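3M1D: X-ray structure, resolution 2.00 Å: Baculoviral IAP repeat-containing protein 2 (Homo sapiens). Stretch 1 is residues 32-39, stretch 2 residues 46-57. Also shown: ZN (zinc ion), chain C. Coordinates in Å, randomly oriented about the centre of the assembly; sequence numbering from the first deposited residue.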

# COMPACT_ATOMS: atom_id res chain seq x y z
N SER A 32 -0.10 -7.54 -0.65
CA SER A 32 -0.42 -6.97 0.65
C SER A 32 -0.38 -5.44 0.60
O SER A 32 -1.23 -4.78 1.18
CB SER A 32 0.51 -7.51 1.74
OG SER A 32 1.81 -6.96 1.63
N LEU A 33 0.59 -4.90 -0.12
CA LEU A 33 0.67 -3.46 -0.27
C LEU A 33 -0.60 -2.93 -0.93
O LEU A 33 -1.23 -2.00 -0.41
CB LEU A 33 1.91 -3.08 -1.08
CG LEU A 33 3.18 -3.27 -0.26
CD1 LEU A 33 4.42 -3.20 -1.15
CD2 LEU A 33 3.25 -2.22 0.86
N ALA A 34 -0.97 -3.53 -2.06
CA ALA A 34 -2.13 -3.09 -2.83
C ALA A 34 -3.43 -3.24 -2.03
O ALA A 34 -4.32 -2.37 -2.09
CB ALA A 34 -2.22 -3.86 -4.16
N ARG A 35 -3.54 -4.34 -1.29
CA ARG A 35 -4.69 -4.56 -0.43
C ARG A 35 -4.78 -3.51 0.67
O ARG A 35 -5.88 -3.15 1.09
CB ARG A 35 -4.64 -5.96 0.22
CG ARG A 35 -4.75 -7.10 -0.78
CD ARG A 35 -4.68 -8.46 -0.09
NE ARG A 35 -4.52 -9.54 -1.06
CZ ARG A 35 -4.27 -10.81 -0.74
NH1 ARG A 35 -4.14 -11.16 0.54
NH2 ARG A 35 -4.14 -11.73 -1.69
N ALA A 36 -3.63 -3.02 1.14
CA ALA A 36 -3.63 -1.99 2.17
C ALA A 36 -3.88 -0.58 1.60
O ALA A 36 -3.84 0.40 2.34
CB ALA A 36 -2.33 -2.02 2.97
N GLY A 37 -4.17 -0.51 0.31
CA GLY A 37 -4.53 0.73 -0.35
C GLY A 37 -3.38 1.41 -1.05
O GLY A 37 -3.53 2.51 -1.59
N PHE A 38 -2.21 0.77 -1.07
CA PHE A 38 -1.03 1.43 -1.62
C PHE A 38 -0.76 1.08 -3.07
O PHE A 38 -0.83 -0.07 -3.45
CB PHE A 38 0.20 1.07 -0.77
CG PHE A 38 0.15 1.61 0.63
CD1 PHE A 38 0.33 2.97 0.87
CD2 PHE A 38 -0.05 0.77 1.71
CE1 PHE A 38 0.30 3.48 2.15
CE2 PHE A 38 -0.08 1.27 3.00
CZ PHE A 38 0.09 2.63 3.23
N TYR A 39 -0.43 2.08 -3.88
CA TYR A 39 0.08 1.81 -5.22
C TYR A 39 1.55 2.23 -5.28
O TYR A 39 2.06 2.96 -4.42
CB TYR A 39 -0.75 2.52 -6.30
CG TYR A 39 -0.72 4.04 -6.21
CD1 TYR A 39 0.33 4.77 -6.76
CD2 TYR A 39 -1.75 4.74 -5.60
CE1 TYR A 39 0.37 6.16 -6.69
CE2 TYR A 39 -1.73 6.13 -5.52
CZ TYR A 39 -0.67 6.83 -6.07
OH TYR A 39 -0.64 8.20 -5.99
N LYS A 46 8.89 2.99 -2.71
CA LYS A 46 7.96 3.95 -2.14
C LYS A 46 6.57 3.79 -2.71
O LYS A 46 6.39 3.76 -3.92
CB LYS A 46 8.44 5.39 -2.37
CG LYS A 46 7.57 6.43 -1.67
CD LYS A 46 8.20 7.81 -1.73
CE LYS A 46 8.31 8.31 -3.16
NZ LYS A 46 8.86 9.69 -3.20
N VAL A 47 5.60 3.68 -1.83
CA VAL A 47 4.23 3.46 -2.23
C VAL A 47 3.35 4.55 -1.61
O VAL A 47 3.76 5.22 -0.67
CB VAL A 47 3.76 2.06 -1.78
CG1 VAL A 47 4.66 0.98 -2.38
CG2 VAL A 47 3.80 1.96 -0.26
N LYS A 48 2.15 4.72 -2.15
CA LYS A 48 1.30 5.83 -1.76
C LYS A 48 -0.14 5.33 -1.65
O LYS A 48 -0.59 4.54 -2.48
CB LYS A 48 1.44 6.94 -2.82
CG LYS A 48 0.80 8.29 -2.49
CD LYS A 48 1.28 9.34 -3.52
CE LYS A 48 0.46 10.61 -3.48
NZ LYS A 48 0.57 11.38 -4.76
N CYS A 49 -0.86 5.75 -0.61
CA CYS A 49 -2.27 5.35 -0.49
C CYS A 49 -3.12 6.10 -1.50
O CYS A 49 -3.02 7.32 -1.64
CB CYS A 49 -2.81 5.61 0.92
SG CYS A 49 -4.56 5.17 1.07
N PHE A 50 -3.94 5.35 -2.23
CA PHE A 50 -4.83 5.93 -3.22
C PHE A 50 -5.88 6.83 -2.57
O PHE A 50 -6.43 7.72 -3.23
CB PHE A 50 -5.51 4.83 -4.06
CG PHE A 50 -6.68 4.16 -3.38
CD1 PHE A 50 -7.93 4.16 -3.97
CD2 PHE A 50 -6.52 3.51 -2.16
CE1 PHE A 50 -9.01 3.54 -3.36
CE2 PHE A 50 -7.58 2.88 -1.55
CZ PHE A 50 -8.84 2.91 -2.15
N CYS A 51 -6.14 6.62 -1.29
CA CYS A 51 -7.18 7.38 -0.60
C CYS A 51 -6.68 8.63 0.09
O CYS A 51 -7.25 9.71 -0.07
CB CYS A 51 -7.91 6.50 0.43
SG CYS A 51 -9.22 7.38 1.33
N CYS A 52 -5.61 8.50 0.88
CA CYS A 52 -5.15 9.63 1.69
C CYS A 52 -3.78 10.16 1.27
O CYS A 52 -3.35 11.19 1.77
CB CYS A 52 -5.11 9.25 3.17
SG CYS A 52 -3.80 8.01 3.61
N GLY A 53 -3.10 9.47 0.37
CA GLY A 53 -1.79 9.95 -0.08
C GLY A 53 -0.64 9.68 0.89
O GLY A 53 0.47 10.16 0.67
N LEU A 54 -0.87 8.93 1.96
CA LEU A 54 0.24 8.55 2.84
C LEU A 54 1.34 7.85 2.02
O LEU A 54 1.04 6.96 1.23
CB LEU A 54 -0.24 7.63 3.96
CG LEU A 54 0.81 7.02 4.89
CD1 LEU A 54 1.40 8.08 5.82
CD2 LEU A 54 0.15 5.90 5.69
N MET A 55 2.59 8.24 2.24
CA MET A 55 3.72 7.70 1.48
C MET A 55 4.69 6.94 2.38
O MET A 55 5.12 7.45 3.41
CB MET A 55 4.46 8.83 0.74
CG MET A 55 3.62 9.48 -0.35
SD MET A 55 4.51 10.79 -1.21
CE MET A 55 5.41 9.81 -2.39
N LEU A 56 5.04 5.73 1.95
CA LEU A 56 5.84 4.81 2.75
C LEU A 56 6.91 4.13 1.89
O LEU A 56 6.64 3.70 0.76
CB LEU A 56 4.94 3.75 3.38
CG LEU A 56 3.97 4.24 4.45
CD1 LEU A 56 3.04 3.14 4.93
CD2 LEU A 56 4.75 4.81 5.62
N ASP A 57 8.12 4.04 2.41
CA ASP A 57 9.18 3.33 1.72
C ASP A 57 10.08 2.60 2.72
O ASP A 57 9.74 2.49 3.90
CB ASP A 57 9.99 4.27 0.80
CG ASP A 57 10.87 5.24 1.58
OD1 ASP A 57 10.85 5.24 2.83
OD2 ASP A 57 11.60 6.02 0.94
ZN ZN C . -4.88 5.98 3.25
O HOH W 1 -2.85 9.13 -3.82

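Three backbone hydrogen bonds fix the register of this antiparallel pairing. Tyr 39 N donates to Lys 48 O (2.8 Å, 162° at the hydrogen) and Lys 48 N donates to Tyr 39 O (2.9 Å, 153°), so these two residues satisfy each other in both directions. Phe 50 N donates to Gly 37 O at 2.9 Å and 165°, carrying the ladder past the strand end.

Phe 38 and Cys 49 form the non-hydrogen-bonded pair between, and their amides turn elsewhere: Phe 38 N reaches Leu 33 O (3.0 Å) in the Schellman turn closing the helix, while Cys 49 N reaches Leu 54 O (2.9 Å) in its own hairpin. Their CA atoms instead supply CH donors, Phe 38 CA to Lys 48 O and Cys 49 CA to Gly 37 O, both at 3.3 Å.

Cys 49 SG binds zinc at 2.4 Å and also accepts from Cys 51 N (3.2 Å) and Cys 52 N (3.5 Å), contacts suited to a metal-bound sulfur. Cys 49 O accepts from Gly 53 N (2.9 Å) and from a water 2.8 Å away, which also hydrogen-bonds Tyr 39 OH at 3.2 Å.

Apolar packing completes the contact: Phe 38 CZ lies 3.4 Å from Leu 56 CD1, and Lys 48 CB sits over the Tyr 39 ring face, 4.2 Å from its centroid.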